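Local structure of sucrose 6(F)-phosphate phosphorylase (Thermoanaerobacterium thermosaccharolyticum DSM 571, 6S9V) at residues Gly51-Pro56 / Leu94-Val99; Lys206-Asp211 / Ile247-Glu252; Cys224-Pro229 / Leu251-Gln256. The protein is a bacterial phosphorylase of the alpha-amylase family, built round a TIM-barrel catalytic domain. One frame throughout, in Å; residues are numbered along the deposited sequence. Where two conformers were deposited one is given.

Contact 1 (Gly51-Pro56 / Leu94-Val99); sequences GVHILP and LLDLMV. With SO4 (sulfate ion), chain E.
His-53 reaches across to Asp-96, and this polar bridge is the centre of the contact. His-53 NE2 donates to Asp-96 OD1 over 2.7 Å in an almost straight bond (174°). The acceptor lies in the ring plane, while the nitrogen stands above the carboxylate plane, the two groups being turned 39° apart. At the other nitrogen, His-53 ND1 gives its hydrogen to O3 of a sulfate, 2.8 Å away, so both ring nitrogens act as donors. A water also donates to Asp-96 OD1 and to Ile-54 O while accepting from Asp-96 N, and Asp-96 OD2 pairs with Arg-209.

Backbone pairing is brief: Leu-94 N binds Val-52 O at 3.0 Å, and Ile-54 N binds Leu-94 O at 3.2 Å, the latter bent to 137°.

Apolar contacts fill in round these bonds. Leu-94 CD2 lies over one face of the His-53 imidazole, toward its rim, a CH-pi contact 3.9 Å from the centroid; Leu-55 CG lies over the opposite face. Leu-95 CD2 touches Ile-54 CB at 3.9 Å, and Met-98 CE touches Pro-56 CG at 4.1 Å.

Strands 51-54 and 92-97, with helix 81-88 between them, form a beta-alpha-beta unit of the TIM barrel, with a sulfate, probably from the crystallisation liquor, bound beside the C-terminal strand ends.

Contact 2 (Lys206-Asp211 / Ile247-Glu252); sequences KIVRLD and IELLLE
Arg-209 and Glu-252 meet where two neighbouring parallel strands of the TIM barrel, 207-210 and 248-251, reach their C-terminal ends; with helix 230-244 the strands make a beta-alpha-beta unit. The backbones pair in register: Val-208 N donates to Glu-248 O, Leu-250 N to Val-208 O at 2.8 Å and Leu-210 N to Leu-250 O. The last rung, Glu-252 N to Leu-210 O, is weak.

The arginine leaves its strand on the face it shares with Ile-207 and Leu-250. Arg-209 CB and CG pass Leu-250 O, each at 4.0 Å. The chain is extended from there (chi2 -177°, chi3 -175°), and CD packs on His-53. NE forms a salt bridge with the sulfate and lies near Glu-252 CB. CZ sits beside Glu-252 CG, with CB of the same glutamate over one guanidinium face toward the rim. Arg-209 NH1 turns to Asp-211 OD1, 3.2 Å off at the edge of the guanidinium and met on the anti side of that carboxylate, and also pairs with Asp-96. Arg-209 NH2 touches Glu-252 CG at 3.3 Å; its approach to OE1 is electrostatic alone, since that oxygen stands well out of the guanidinium plane. OE1 instead accepts from Ala-212 N.

On the other face, Val-208, Leu-210 and Leu-249 form an apolar layer toward the surrounding helices, and Leu-210 CD1 meets Leu-249 CD1 at 3.9 Å. Ile-247 joins it with a tight methyl contact to Val-208, CG2 to CG2 at 3.4 Å.

Beside the arginine, the side chains of Asp-211 and Glu-252 run alongside each other in the same direction. Asp-211 OD1 and Glu-252 OE1 stand 3.4 Å apart, a closeness that the arginine's charge probably makes more tolerable, while Asp-211 OD1 also bonds O4 of a bound BTB.

Contact 3 (Cys224-Pro229 / Leu251-Gln256); sequences CFFVEP and LEVHSQ
Phe-225 and Phe-226 both lean toward Val-253, and the whole contact turns on how these two neighbouring rings approach one valine and the backbone that follows it. Phe-225 has CG anti to its backbone N (chi1 -176°), and the CZ end of the ring reaches segment 251-256. The far end of the ring does the touching. Phe-225 CZ comes to 3.2 Å from the carbonyl oxygen His-254 O, a close approach of an aromatic carbon to a peptide oxygen, oblique to the ring. Phe-225 CE2 meets Ser-255 CB at 3.8 Å, and here the serine carbon lies at the ring edge, close to its plane. The side chains of Phe-225 and Val-253 cross obliquely, with Phe-225 CZ 4.1 Å from Val-253 CG1.

That same methyl is shared. Val-253 CG1, anti to its backbone N, also lies 4.4 Å from Phe-226 CD1, again at a slant to the ring. Phe-226 continues into the cover provided by Val-259 and Leu-263 of helix 257-265 and by Ile-231 of helix 230-244, while Phe-225 makes an edge-to-face stack with Tyr-215. The valine itself packs on Val-213 and Gln-260.

His-254 contributes its backbone to Phe-225 but turns its imidazole elsewhere: ND1 is hydrogen-bonded to Asp-317, and the ring stacks on Phe-273.

Both segments are loops leaving C-terminal strand ends: 224-229 belongs to the connection from strand 207-210 to helix 230-244, whereas segment 251-256 leads from strand 248-251 into helix 257-265. Their aromatic and aliphatic packing joins two successive beta-alpha loops at the C-terminal rim of the TIM barrel.

How the contacts relate
Contacts 1 and 2 are buried in the barrel sheet and meet directly, because strands 92-97 and 207-210 are neighbours: Asp-96 OD2 pairs with Arg-209 NH1 at 2.8 Å. Each joins adjacent parallel strands, but contact 2 has the longer backbone ladder, whereas contact 1 relies more on side chains and a water. In both, charged groups gather toward the C-terminal strand ends near the bound sulfate and BTB. Contact 3 lies farther from the chain centre, in the loops beyond the C-terminal strand ends, and is smaller and largely apolar. It shares Leu-251 and Glu-252 with contact 2, and the overlapping segments 247-252 and 251-256 carry the chain from barrel wall to rim.

Contact 1 (Gly51-Pro56 / Leu94-Val99)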
loop_
_atom_site.group_PDB
_atom_site.type_symbol
_atom_site.label_atom_id
_atom_site.label_comp_id
_atom_site.label_asym_id
_atom_site.label_seq_id
_atom_site.Cartn_x
_atom_site.Cartn_y
_atom_site.Cartn_z
ATOM N N GLY A 51 7.023 11.808 6.246
ATOM C CA GLY A 51 7.444 10.419 6.251
ATOM C C GLY A 51 7.578 9.900 4.835
ATOM O O GLY A 51 7.070 10.501 3.887
ATOM N N VAL A 52 8.259 8.762 4.706
ATOM C CA VAL A 52 8.504 8.134 3.406
ATOM C C VAL A 52 8.325 6.629 3.567
ATOM O O VAL A 52 8.984 6.011 4.413
ATOM C CB VAL A 52 9.914 8.431 2.863
ATOM C CG1 VAL A 52 10.114 7.750 1.494
ATOM C CG2 VAL A 52 10.173 9.930 2.775
ATOM N N HIS A 53 7.425 6.045 2.770
ATOM C CA HIS A 53 7.373 4.604 2.580
ATOM C C HIS A 53 8.320 4.270 1.434
ATOM O O HIS A 53 8.049 4.619 0.281
ATOM C CB HIS A 53 5.963 4.117 2.273
ATOM C CG HIS A 53 5.881 2.652 1.969
ATOM N ND1 HIS A 53 4.776 2.075 1.385
ATOM C CD2 HIS A 53 6.761 1.644 2.182
ATOM C CE1 HIS A 53 4.981 0.779 1.237
ATOM N NE2 HIS A 53 6.181 0.493 1.710
ATOM N N ILE A 54 9.443 3.645 1.763
ATOM C CA ILE A 54 10.381 3.125 0.777
ATOM C C ILE A 54 9.949 1.704 0.450
ATOM O O ILE A 54 10.021 0.818 1.306
ATOM C CB ILE A 54 11.821 3.142 1.299
ATOM C CG1 ILE A 54 12.241 4.539 1.730
ATOM C CG2 ILE A 54 12.777 2.617 0.217
ATOM C CD1 ILE A 54 13.565 4.548 2.484
ATOM N N LEU A 55 9.506 1.477 -0.783
ATOM C CA LEU A 55 9.114 0.137 -1.192
ATOM C C LEU A 55 10.338 -0.779 -1.107
ATOM O O LEU A 55 11.473 -0.301 -1.079
ATOM C CB LEU A 55 8.492 0.182 -2.584
ATOM C CG LEU A 55 7.116 0.880 -2.509
ATOM C CD1 LEU A 55 6.697 1.514 -3.826
ATOM C CD2 LEU A 55 6.067 -0.133 -2.017
ATOM N N PRO A 56 10.121 -2.091 -1.019
ATOM C CA PRO A 56 11.172 -3.013 -0.500
ATOM C C PRO A 56 12.539 -2.748 -1.101
ATOM O O PRO A 56 12.748 -2.928 -2.312
ATOM C CB PRO A 56 10.639 -4.396 -0.901
ATOM C CG PRO A 56 9.153 -4.232 -0.864
ATOM C CD PRO A 56 8.873 -2.813 -1.336
ATOM N N LEU A 94 8.750 4.188 6.723
ATOM C CA LEU A 94 7.872 3.030 6.667
ATOM C C LEU A 94 8.499 2.013 5.722
ATOM O O LEU A 94 8.783 2.337 4.566
ATOM C CB LEU A 94 6.493 3.467 6.183
ATOM C CG LEU A 94 5.273 2.601 6.431
ATOM C CD1 LEU A 94 4.015 3.448 6.196
ATOM C CD2 LEU A 94 5.301 1.397 5.537
ATOM N N LEU A 95 8.721 0.793 6.212
ATOM C CA LEU A 95 9.259 -0.287 5.397
ATOM C C LEU A 95 8.330 -1.492 5.416
ATOM O O LEU A 95 7.509 -1.651 6.319
ATOM C CB LEU A 95 10.642 -0.727 5.884
ATOM C CG LEU A 95 11.807 0.247 5.762
ATOM C CD1 LEU A 95 13.087 -0.438 6.255
ATOM C CD2 LEU A 95 11.973 0.734 4.324
ATOM N N ASP A 96 8.501 -2.356 4.415
ATOM C CA ASP A 96 7.717 -3.575 4.282
ATOM C C ASP A 96 8.368 -4.750 4.995
ATOM O O ASP A 96 9.581 -4.965 4.889
ATOM C CB ASP A 96 7.565 -3.974 2.809
ATOM C CG ASP A 96 6.722 -3.015 2.024
ATOM O OD1 ASP A 96 7.243 -1.978 1.563
ATOM O OD2 ASP A 96 5.533 -3.325 1.855
ATOM N N LEU A 97 7.538 -5.550 5.658
ATOM C CA LEU A 97 7.906 -6.877 6.134
ATOM C C LEU A 97 7.068 -7.885 5.357
ATOM O O LEU A 97 5.833 -7.834 5.398
ATOM C CB LEU A 97 7.669 -7.010 7.639
ATOM C CG LEU A 97 7.946 -8.384 8.245
ATOM C CD1 LEU A 97 9.401 -8.783 7.981
ATOM C CD2 LEU A 97 7.641 -8.379 9.733
ATOM N N MET A 98 7.731 -8.766 4.616
ATOM C CA MET A 98 7.024 -9.775 3.825
ATOM C C MET A 98 6.726 -10.959 4.741
ATOM O O MET A 98 7.396 -11.997 4.734
ATOM C CB MET A 98 7.839 -10.168 2.602
ATOM C CG MET A 98 7.576 -9.266 1.372
ATOM S SD MET A 98 7.778 -7.468 1.602
ATOM C CE MET A 98 9.565 -7.329 1.755
ATOM N N VAL A 99 5.677 -10.796 5.553
ATOM C CA VAL A 99 5.355 -11.827 6.526
ATOM C C VAL A 99 4.931 -13.127 5.854
ATOM O O VAL A 99 4.957 -14.182 6.497
ATOM C CB VAL A 99 4.248 -11.381 7.509
ATOM C CG1 VAL A 99 4.754 -10.296 8.442
ATOM C CG2 VAL A 99 3.007 -10.920 6.757
HETATM S S SO4 E . 1.843 1.300 -0.824
HETATM O O1 SO4 E . 0.391 1.154 -0.748
HETATM O O2 SO4 E . 2.463 0.036 -0.443
HETATM O O3 SO4 E . 2.274 2.358 0.087
HETATM O O4 SO4 E . 2.250 1.658 -2.172
HETATM O O HOH W 1 9.959 -1.686 2.118
#

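Contact 2 (Lys206-Asp211 / Ile247-Glu252)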
loop_
_atom_site.group_PDB
_atom_site.type_symbol
_atom_site.label_atom_id
_atom_site.label_comp_id
_atom_site.label_asym_id
_atom_site.label_seq_id
_atom_site.Cartn_x
_atom_site.Cartn_y
_atom_site.Cartn_z
ATOM N N LYS A 206 10.047 3.255 11.989
ATOM C CA LYS A 206 8.996 3.421 12.978
ATOM C C LYS A 206 7.670 2.773 12.608
ATOM O O LYS A 206 6.871 2.487 13.502
ATOM C CB LYS A 206 8.706 4.922 13.161
ATOM C CG LYS A 206 9.713 5.725 13.951
ATOM C CD LYS A 206 9.092 7.067 14.333
ATOM C CE LYS A 206 10.108 8.024 14.929
ATOM N NZ LYS A 206 10.855 7.431 16.066
ATOM N N ILE A 207 7.429 2.513 11.329
ATOM C CA ILE A 207 6.196 1.900 10.864
ATOM C C ILE A 207 6.546 0.767 9.915
ATOM O O ILE A 207 7.422 0.915 9.056
ATOM C CB ILE A 207 5.275 2.930 10.173
ATOM C CG1 ILE A 207 5.118 4.172 11.054
ATOM C CG2 ILE A 207 3.931 2.307 9.863
ATOM C CD1 ILE A 207 4.360 5.302 10.376
ATOM N N VAL A 208 5.863 -0.361 10.061
ATOM C CA VAL A 208 6.142 -1.529 9.234
ATOM C C VAL A 208 4.845 -1.975 8.580
ATOM O O VAL A 208 3.855 -2.259 9.269
ATOM C CB VAL A 208 6.775 -2.677 10.031
ATOM C CG1 VAL A 208 6.790 -3.961 9.208
ATOM C CG2 VAL A 208 8.200 -2.308 10.423
ATOM N N ARG A 209 4.861 -2.060 7.256
ATOM C CA ARG A 209 3.739 -2.550 6.478
ATOM C C ARG A 209 3.830 -4.067 6.386
ATOM O O ARG A 209 4.859 -4.608 5.971
ATOM C CB ARG A 209 3.777 -1.924 5.082
ATOM C CG ARG A 209 2.743 -2.425 4.069
ATOM C CD ARG A 209 3.003 -1.727 2.726
ATOM N NE ARG A 209 2.014 -2.010 1.685
ATOM C CZ ARG A 209 2.000 -3.108 0.931
ATOM N NH1 ARG A 209 2.910 -4.062 1.116
ATOM N NH2 ARG A 209 1.067 -3.253 -0.002
ATOM N N LEU A 210 2.758 -4.750 6.773
ATOM C CA LEU A 210 2.694 -6.207 6.684
ATOM C C LEU A 210 2.137 -6.582 5.316
ATOM O O LEU A 210 0.921 -6.604 5.105
ATOM C CB LEU A 210 1.839 -6.776 7.807
ATOM C CG LEU A 210 2.332 -6.520 9.234
ATOM C CD1 LEU A 210 1.568 -7.385 10.203
ATOM C CD2 LEU A 210 3.826 -6.772 9.381
ATOM N N ASP A 211 3.034 -6.917 4.396
ATOM C CA ASP A 211 2.642 -7.254 3.038
ATOM C C ASP A 211 1.892 -8.583 3.005
ATOM O O ASP A 211 2.321 -9.565 3.616
ATOM C CB ASP A 211 3.886 -7.336 2.155
ATOM C CG ASP A 211 3.574 -7.817 0.754
ATOM O OD1 ASP A 211 2.884 -7.087 0.017
ATOM O OD2 ASP A 211 4.027 -8.921 0.383
ATOM N N ILE A 247 7.766 -0.047 17.074
ATOM C CA ILE A 247 7.240 -0.078 15.710
ATOM C C ILE A 247 5.724 -0.237 15.745
ATOM O O ILE A 247 5.197 -1.082 16.480
ATOM C CB ILE A 247 7.895 -1.209 14.897
ATOM C CG1 ILE A 247 9.392 -0.940 14.747
ATOM C CG2 ILE A 247 7.241 -1.327 13.529
ATOM C CD1 ILE A 247 10.167 -2.065 14.075
ATOM N N GLU A 248 5.027 0.561 14.939
ATOM C CA GLU A 248 3.600 0.383 14.695
ATOM C C GLU A 248 3.417 -0.406 13.399
ATOM O O GLU A 248 4.197 -0.241 12.459
ATOM C CB GLU A 248 2.882 1.727 14.574
ATOM C CG GLU A 248 2.923 2.610 15.819
ATOM C CD GLU A 248 1.752 2.375 16.769
ATOM O OE1 GLU A 248 0.898 1.504 16.485
ATOM O OE2 GLU A 248 1.693 3.075 17.805
ATOM N N LEU A 249 2.404 -1.269 13.359
ATOM C CA LEU A 249 2.135 -2.105 12.193
ATOM C C LEU A 249 1.024 -1.493 11.348
ATOM O O LEU A 249 0.019 -1.012 11.876
ATOM C CB LEU A 249 1.736 -3.526 12.600
ATOM C CG LEU A 249 2.777 -4.334 13.385
ATOM C CD1 LEU A 249 2.271 -5.745 13.657
ATOM C CD2 LEU A 249 4.115 -4.382 12.673
ATOM N N LEU A 250 1.219 -1.517 10.029
ATOM C CA LEU A 250 0.218 -1.102 9.049
ATOM C C LEU A 250 -0.119 -2.333 8.215
ATOM O O LEU A 250 0.744 -2.864 7.508
ATOM C CB LEU A 250 0.752 0.036 8.178
ATOM C CG LEU A 250 -0.068 0.516 6.987
ATOM C CD1 LEU A 250 -1.502 0.843 7.355
ATOM C CD2 LEU A 250 0.634 1.730 6.378
ATOM N N LEU A 251 -1.347 -2.825 8.343
ATOM C CA LEU A 251 -1.758 -4.050 7.670
ATOM C C LEU A 251 -2.290 -3.740 6.280
ATOM O O LEU A 251 -3.117 -2.844 6.112
ATOM C CB LEU A 251 -2.823 -4.792 8.475
ATOM C CG LEU A 251 -2.395 -5.375 9.819
ATOM C CD1 LEU A 251 -1.765 -4.370 10.751
ATOM C CD2 LEU A 251 -3.616 -6.043 10.473
ATOM N N GLU A 252 -1.817 -4.496 5.290
ATOM C CA GLU A 252 -2.313 -4.400 3.921
ATOM C C GLU A 252 -3.245 -5.573 3.658
ATOM O O GLU A 252 -2.789 -6.711 3.528
ATOM C CB GLU A 252 -1.171 -4.406 2.912
ATOM C CG GLU A 252 -1.657 -4.447 1.460
ATOM C CD GLU A 252 -1.385 -5.778 0.765
ATOM O OE1 GLU A 252 -0.295 -6.348 0.949
ATOM O OE2 GLU A 252 -2.282 -6.270 0.047
#

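Contact 3 (Cys224-Pro229 / Leu251-Gln256)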
loop_
_atom_site.group_PDB
_atom_site.type_symbol
_atom_site.label_atom_id
_atom_site.label_comp_id
_atom_site.label_asym_id
_atom_site.label_seq_id
_atom_site.Cartn_x
_atom_site.Cartn_y
_atom_site.Cartn_z
ATOM N N CYS A 224 -8.206 -19.949 2.551
ATOM C CA CYS A 224 -6.836 -19.595 2.906
ATOM C C CYS A 224 -6.586 -18.101 2.745
ATOM O O CYS A 224 -5.455 -17.676 2.486
ATOM C CB CYS A 224 -5.831 -20.400 2.088
ATOM S SG CYS A 224 -5.983 -22.172 2.399
ATOM N N PHE A 225 -7.635 -17.290 2.902
ATOM C CA PHE A 225 -7.481 -15.841 2.961
ATOM C C PHE A 225 -8.205 -15.311 4.190
ATOM O O PHE A 225 -9.404 -15.559 4.375
ATOM C CB PHE A 225 -8.008 -15.132 1.705
ATOM C CG PHE A 225 -7.765 -13.649 1.721
ATOM C CD1 PHE A 225 -6.501 -13.141 1.459
ATOM C CD2 PHE A 225 -8.788 -12.766 2.020
ATOM C CE1 PHE A 225 -6.267 -11.771 1.494
ATOM C CE2 PHE A 225 -8.557 -11.402 2.054
ATOM C CZ PHE A 225 -7.304 -10.908 1.791
ATOM N N PHE A 226 -7.472 -14.565 5.004
ATOM C CA PHE A 226 -7.938 -14.037 6.279
ATOM C C PHE A 226 -8.728 -15.086 7.060
ATOM O O PHE A 226 -9.894 -14.903 7.415
ATOM C CB PHE A 226 -8.761 -12.769 6.071
ATOM C CG PHE A 226 -8.716 -11.846 7.243
ATOM C CD1 PHE A 226 -7.675 -10.951 7.384
ATOM C CD2 PHE A 226 -9.690 -11.903 8.222
ATOM C CE1 PHE A 226 -7.608 -10.115 8.476
ATOM C CE2 PHE A 226 -9.631 -11.068 9.312
ATOM C CZ PHE A 226 -8.584 -10.170 9.434
ATOM N N VAL A 227 -8.056 -16.201 7.333
ATOM C CA VAL A 227 -8.679 -17.324 8.031
ATOM C C VAL A 227 -8.776 -16.962 9.509
ATOM O O VAL A 227 -7.756 -16.811 10.188
ATOM C CB VAL A 227 -7.890 -18.625 7.835
ATOM C CG1 VAL A 227 -8.581 -19.778 8.580
ATOM C CG2 VAL A 227 -7.736 -18.958 6.359
ATOM N N GLU A 228 -10.026 -16.807 10.017
ATOM C CA GLU A 228 -10.301 -16.483 11.408
ATOM C C GLU A 228 -10.667 -17.740 12.190
ATOM O O GLU A 228 -11.297 -18.652 11.647
ATOM C CB GLU A 228 -11.443 -15.468 11.514
ATOM C CG GLU A 228 -11.138 -14.154 10.818
ATOM C CD GLU A 228 -12.299 -13.179 10.869
ATOM O OE1 GLU A 228 -12.548 -12.605 11.947
ATOM O OE2 GLU A 228 -12.962 -12.993 9.829
ATOM N N PRO A 229 -10.308 -17.824 13.481
ATOM C CA PRO A 229 -9.638 -16.805 14.301
ATOM C C PRO A 229 -8.112 -16.849 14.253
ATOM O O PRO A 229 -7.457 -16.009 14.873
ATOM C CB PRO A 229 -10.133 -17.137 15.710
ATOM C CG PRO A 229 -10.255 -18.627 15.688
ATOM C CD PRO A 229 -10.708 -18.994 14.291
ATOM N N LEU A 251 -1.347 -2.825 8.343
ATOM C CA LEU A 251 -1.758 -4.050 7.670
ATOM C C LEU A 251 -2.290 -3.740 6.280
ATOM O O LEU A 251 -3.117 -2.844 6.112
ATOM C CB LEU A 251 -2.823 -4.792 8.475
ATOM C CG LEU A 251 -2.395 -5.375 9.819
ATOM C CD1 LEU A 251 -1.765 -4.370 10.751
ATOM C CD2 LEU A 251 -3.616 -6.043 10.473
ATOM N N GLU A 252 -1.817 -4.496 5.290
ATOM C CA GLU A 252 -2.313 -4.400 3.921
ATOM C C GLU A 252 -3.245 -5.573 3.658
ATOM O O GLU A 252 -2.789 -6.711 3.528
ATOM C CB GLU A 252 -1.171 -4.406 2.912
ATOM C CG GLU A 252 -1.657 -4.447 1.460
ATOM C CD GLU A 252 -1.385 -5.778 0.765
ATOM O OE1 GLU A 252 -0.295 -6.348 0.949
ATOM O OE2 GLU A 252 -2.282 -6.270 0.047
ATOM N N VAL A 253 -4.542 -5.291 3.566
ATOM C CA VAL A 253 -5.557 -6.317 3.360
ATOM C C VAL A 253 -6.519 -5.789 2.302
ATOM O O VAL A 253 -7.210 -4.791 2.533
ATOM C CB VAL A 253 -6.316 -6.660 4.653
ATOM C CG1 VAL A 253 -7.428 -7.690 4.406
ATOM C CG2 VAL A 253 -5.350 -7.178 5.708
ATOM N N HIS A 254 -6.550 -6.445 1.147
ATOM C CA HIS A 254 -7.574 -6.206 0.136
ATOM C C HIS A 254 -8.698 -7.202 0.401
ATOM O O HIS A 254 -8.548 -8.400 0.145
ATOM C CB HIS A 254 -6.999 -6.367 -1.264
ATOM C CG HIS A 254 -6.037 -5.286 -1.639
ATOM N ND1 HIS A 254 -6.429 -3.980 -1.831
ATOM C CD2 HIS A 254 -4.696 -5.308 -1.820
ATOM C CE1 HIS A 254 -5.375 -3.250 -2.150
ATOM N NE2 HIS A 254 -4.312 -4.033 -2.154
ATOM N N SER A 255 -9.821 -6.714 0.918
ATOM C CA SER A 255 -10.928 -7.589 1.274
ATOM C C SER A 255 -12.214 -6.772 1.299
ATOM O O SER A 255 -12.207 -5.558 1.088
ATOM C CB SER A 255 -10.685 -8.266 2.627
ATOM O OG SER A 255 -11.764 -9.122 2.958
ATOM N N GLN A 256 -13.322 -7.454 1.573
ATOM C CA GLN A 256 -14.582 -6.761 1.789
ATOM C C GLN A 256 -14.442 -5.838 2.992
ATOM O O GLN A 256 -13.620 -6.069 3.881
ATOM C CB GLN A 256 -15.718 -7.759 2.013
ATOM C CG GLN A 256 -15.948 -8.722 0.865
ATOM C CD GLN A 256 -17.095 -9.681 1.132
ATOM O OE1 GLN A 256 -17.521 -9.855 2.275
ATOM N NE2 GLN A 256 -17.601 -10.312 0.076
#